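Local coordinates for uncharacterized protein ScGH5_18 (Streptomyces cattleya, PDB 7LR8) that is a family GH5 glycoside hydrolase that probably cleaves the Manβ1-4GlcNAc linkage of the N-glycan core during N-glycan breakdown, at residues 73-85 with 133-145. The protein carries 1 engineered substitution. Residues are numbered along the deposited sequence; the frame is centred on the assembly and turned at random. Where two conformers were deposited one is given.
With SO4 (sulfate ion), chain K.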
# COMPACT_ATOMS: atom_id res chain seq x y z
N ALA B 73 -6.62 10.00 -12.54
CA ALA B 73 -5.35 10.40 -11.96
C ALA B 73 -4.47 11.06 -13.01
O ALA B 73 -3.82 12.09 -12.74
CB ALA B 73 -4.64 9.18 -11.36
N VAL B 74 -4.45 10.50 -14.21
CA VAL B 74 -3.71 11.08 -15.32
C VAL B 74 -4.22 12.49 -15.62
O VAL B 74 -3.43 13.42 -15.82
CB VAL B 74 -3.81 10.15 -16.55
CG1 VAL B 74 -3.22 10.81 -17.77
CG2 VAL B 74 -3.13 8.79 -16.25
N GLU B 75 -5.54 12.67 -15.63
CA GLU B 75 -6.10 13.99 -15.93
C GLU B 75 -5.85 14.99 -14.80
O GLU B 75 -5.69 16.19 -15.06
CB GLU B 75 -7.59 13.84 -16.22
CG GLU B 75 -7.83 13.05 -17.53
CD GLU B 75 -9.27 12.68 -17.80
OE1 GLU B 75 -10.17 13.21 -17.11
OE2 GLU B 75 -9.50 11.85 -18.71
N GLN B 76 -5.84 14.54 -13.54
CA GLN B 76 -5.48 15.43 -12.44
C GLN B 76 -4.03 15.88 -12.56
O GLN B 76 -3.72 17.06 -12.35
CB GLN B 76 -5.72 14.73 -11.09
CG GLN B 76 -7.20 14.48 -10.77
CD GLN B 76 -7.38 13.42 -9.68
OE1 GLN B 76 -6.44 12.70 -9.35
NE2 GLN B 76 -8.59 13.34 -9.13
N LEU B 77 -3.14 14.97 -12.94
CA LEU B 77 -1.74 15.33 -13.16
C LEU B 77 -1.61 16.35 -14.29
O LEU B 77 -0.80 17.29 -14.19
CB LEU B 77 -0.92 14.08 -13.46
CG LEU B 77 0.57 14.27 -13.73
CD1 LEU B 77 1.28 14.90 -12.51
CD2 LEU B 77 1.22 12.95 -14.11
N ALA B 78 -2.39 16.19 -15.36
CA ALA B 78 -2.37 17.18 -16.44
C ALA B 78 -2.90 18.52 -15.96
O ALA B 78 -2.36 19.57 -16.33
CB ALA B 78 -3.18 16.67 -17.64
N ALA B 79 -3.95 18.51 -15.13
CA ALA B 79 -4.50 19.77 -14.61
C ALA B 79 -3.48 20.46 -13.71
O ALA B 79 -3.35 21.70 -13.76
CB ALA B 79 -5.79 19.50 -13.84
N LEU B 80 -2.75 19.70 -12.91
CA LEU B 80 -1.67 20.27 -12.13
C LEU B 80 -0.60 20.86 -13.03
O LEU B 80 -0.06 21.93 -12.76
CB LEU B 80 -1.08 19.21 -11.20
CG LEU B 80 -0.08 19.62 -10.13
CD1 LEU B 80 -0.03 18.50 -9.09
CD2 LEU B 80 1.31 19.87 -10.68
N THR B 81 -0.26 20.14 -14.11
CA THR B 81 0.78 20.63 -15.01
C THR B 81 0.35 21.91 -15.69
O THR B 81 1.16 22.84 -15.88
CB THR B 81 1.12 19.52 -16.02
OG1 THR B 81 1.59 18.37 -15.30
CG2 THR B 81 2.19 19.98 -16.98
N ASP B 82 -0.94 22.02 -16.04
CA ASP B 82 -1.43 23.25 -16.64
C ASP B 82 -1.43 24.40 -15.64
O ASP B 82 -1.07 25.53 -15.99
CB ASP B 82 -2.84 23.03 -17.20
CG ASP B 82 -2.85 22.19 -18.45
OD1 ASP B 82 -1.79 22.06 -19.10
OD2 ASP B 82 -3.93 21.65 -18.77
N ALA B 83 -1.83 24.13 -14.40
CA ALA B 83 -1.79 25.18 -13.38
C ALA B 83 -0.36 25.69 -13.19
O ALA B 83 -0.13 26.90 -13.01
CB ALA B 83 -2.37 24.67 -12.06
N ALA B 84 0.61 24.78 -13.26
CA ALA B 84 2.00 25.20 -13.13
C ALA B 84 2.43 26.04 -14.33
O ALA B 84 3.02 27.11 -14.16
CB ALA B 84 2.90 23.97 -12.98
N GLY B 85 2.12 25.58 -15.55
CA GLY B 85 2.54 26.33 -16.73
C GLY B 85 2.00 27.75 -16.77
O GLY B 85 2.70 28.68 -17.20
N ARG B 133 5.18 5.38 -19.70
CA ARG B 133 4.82 5.79 -21.05
C ARG B 133 3.50 6.54 -21.06
O ARG B 133 3.35 7.54 -21.78
CB ARG B 133 4.73 4.55 -21.95
CG ARG B 133 4.70 4.88 -23.44
CD ARG B 133 4.09 3.75 -24.27
NE ARG B 133 2.72 3.48 -23.84
CZ ARG B 133 1.66 4.19 -24.21
NH1 ARG B 133 1.80 5.21 -25.06
NH2 ARG B 133 0.46 3.87 -23.74
N THR B 134 2.52 6.06 -20.29
CA THR B 134 1.20 6.68 -20.25
C THR B 134 1.27 8.10 -19.69
O THR B 134 0.67 9.03 -20.25
CB THR B 134 0.24 5.81 -19.42
OG1 THR B 134 -0.00 4.58 -20.11
CG2 THR B 134 -1.10 6.50 -19.22
N LEU B 135 1.99 8.28 -18.58
CA LEU B 135 2.13 9.63 -18.02
C LEU B 135 2.80 10.56 -19.01
O LEU B 135 2.32 11.67 -19.27
CB LEU B 135 2.94 9.59 -16.71
CG LEU B 135 2.30 8.83 -15.55
CD1 LEU B 135 2.99 9.21 -14.24
CD2 LEU B 135 0.81 9.10 -15.46
N ALA B 136 3.92 10.12 -19.59
CA ALA B 136 4.66 10.95 -20.53
C ALA B 136 3.82 11.31 -21.74
O ALA B 136 3.82 12.46 -22.18
CB ALA B 136 5.95 10.25 -20.95
N ALA B 137 3.09 10.33 -22.31
CA ALA B 137 2.28 10.63 -23.49
C ALA B 137 1.17 11.62 -23.17
O ALA B 137 0.82 12.47 -24.00
CB ALA B 137 1.70 9.32 -24.06
N ALA B 138 0.59 11.51 -21.97
CA ALA B 138 -0.52 12.38 -21.59
C ALA B 138 -0.07 13.82 -21.38
O ALA B 138 -0.89 14.74 -21.47
CB ALA B 138 -1.17 11.87 -20.30
N LEU B 139 1.21 14.02 -21.09
CA LEU B 139 1.74 15.35 -20.83
C LEU B 139 2.54 15.90 -22.00
O LEU B 139 2.96 17.06 -21.96
CB LEU B 139 2.60 15.33 -19.56
CG LEU B 139 1.86 14.95 -18.27
CD1 LEU B 139 2.81 14.97 -17.11
CD2 LEU B 139 0.66 15.87 -18.01
N ALA B 140 2.69 15.12 -23.08
CA ALA B 140 3.60 15.50 -24.16
C ALA B 140 3.16 16.77 -24.89
O ALA B 140 4.00 17.51 -25.41
CB ALA B 140 3.74 14.35 -25.16
N ASP B 141 1.85 17.04 -24.93
CA ASP B 141 1.34 18.23 -25.61
C ASP B 141 1.43 19.49 -24.76
O ASP B 141 1.03 20.56 -25.23
CB ASP B 141 -0.12 18.02 -26.08
CG ASP B 141 -1.11 17.79 -24.94
OD1 ASP B 141 -0.68 17.49 -23.80
OD2 ASP B 141 -2.34 17.88 -25.19
N ARG B 142 1.98 19.39 -23.55
CA ARG B 142 2.14 20.55 -22.66
C ARG B 142 3.51 21.17 -22.89
O ARG B 142 4.52 20.52 -22.60
CB ARG B 142 2.00 20.14 -21.20
CG ARG B 142 0.65 20.42 -20.59
CD ARG B 142 -0.39 19.51 -21.16
NE ARG B 142 -1.72 19.77 -20.62
CZ ARG B 142 -2.77 18.97 -20.79
NH1 ARG B 142 -2.66 17.86 -21.51
NH2 ARG B 142 -3.94 19.27 -20.24
N PRO B 143 3.60 22.41 -23.37
CA PRO B 143 4.93 23.01 -23.60
C PRO B 143 5.76 23.14 -22.34
O PRO B 143 6.99 23.19 -22.43
CB PRO B 143 4.60 24.37 -24.21
CG PRO B 143 3.17 24.63 -23.87
CD PRO B 143 2.50 23.30 -23.80
N ASN B 144 5.14 23.17 -21.16
CA ASN B 144 5.89 23.32 -19.92
C ASN B 144 6.26 21.99 -19.29
O ASN B 144 6.86 21.97 -18.21
CB ASN B 144 5.11 24.17 -18.92
CG ASN B 144 3.92 23.44 -18.36
OD1 ASN B 144 3.11 22.87 -19.11
ND2 ASN B 144 3.82 23.39 -17.03
N PHE B 145 5.91 20.87 -19.91
CA PHE B 145 6.32 19.55 -19.43
C PHE B 145 7.79 19.32 -19.77
O PHE B 145 8.16 19.25 -20.94
CB PHE B 145 5.43 18.47 -20.04
CG PHE B 145 5.83 17.06 -19.72
CD1 PHE B 145 5.96 16.63 -18.41
CD2 PHE B 145 6.05 16.15 -20.75
CE1 PHE B 145 6.31 15.31 -18.12
CE2 PHE B 145 6.40 14.83 -20.47
CZ PHE B 145 6.52 14.41 -19.16
S SO4 K . -11.43 15.56 -10.41
O1 SO4 K . -11.32 14.41 -11.30
O2 SO4 K . -11.82 16.74 -11.19
O3 SO4 K . -12.45 15.30 -9.39
O4 SO4 K . -10.15 15.82 -9.76
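Val-74, Leu-77 and Ala-78 on helix 73-85 meet Leu-135, Ala-138 and Leu-139 on helix 133-139, the axes 10.0 Å apart and crossing at -45°. Val-74 splits its methyls: CG1, anti to the backbone N (chi1 172°), presses on Ala-138 CB at a tight 3.4 Å, while CG2 meets Leu-135 CD2. Leu-77 crosses Leu-135 and Leu-139 at about a right angle, its CD2 4.0 Å from Leu-139 CD1; Leu-139 CD2 lies against Ala-78 CA. These are neighbouring outer helices of the (beta/alpha)8 barrel of GH5 enzymes, and Leu-77 and Leu-139 also reach barrel strands, at Val-55 and Val-93. Past the second helix, Arg-142 bends at chi2 (70°) and grips Asp-82 side-on, NE to OD1 at 2.7 Å and NH2 to OD2 at 2.8 Å, both oxygens met on their syn sides. Ala-78 CB sits over one guanidinium face, and NH1 reaches Asp-141 OD1 in one of that residue's two conformers. A leucine replacing Arg-142 would probably leave the Asp-82 carboxylate without its positive mate. Deeper in, Asn-144 ND2 donates to Thr-81 O at 2.9 Å, from the opposite face of that carbonyl to Gly-85 N, and also to Leu-89 O.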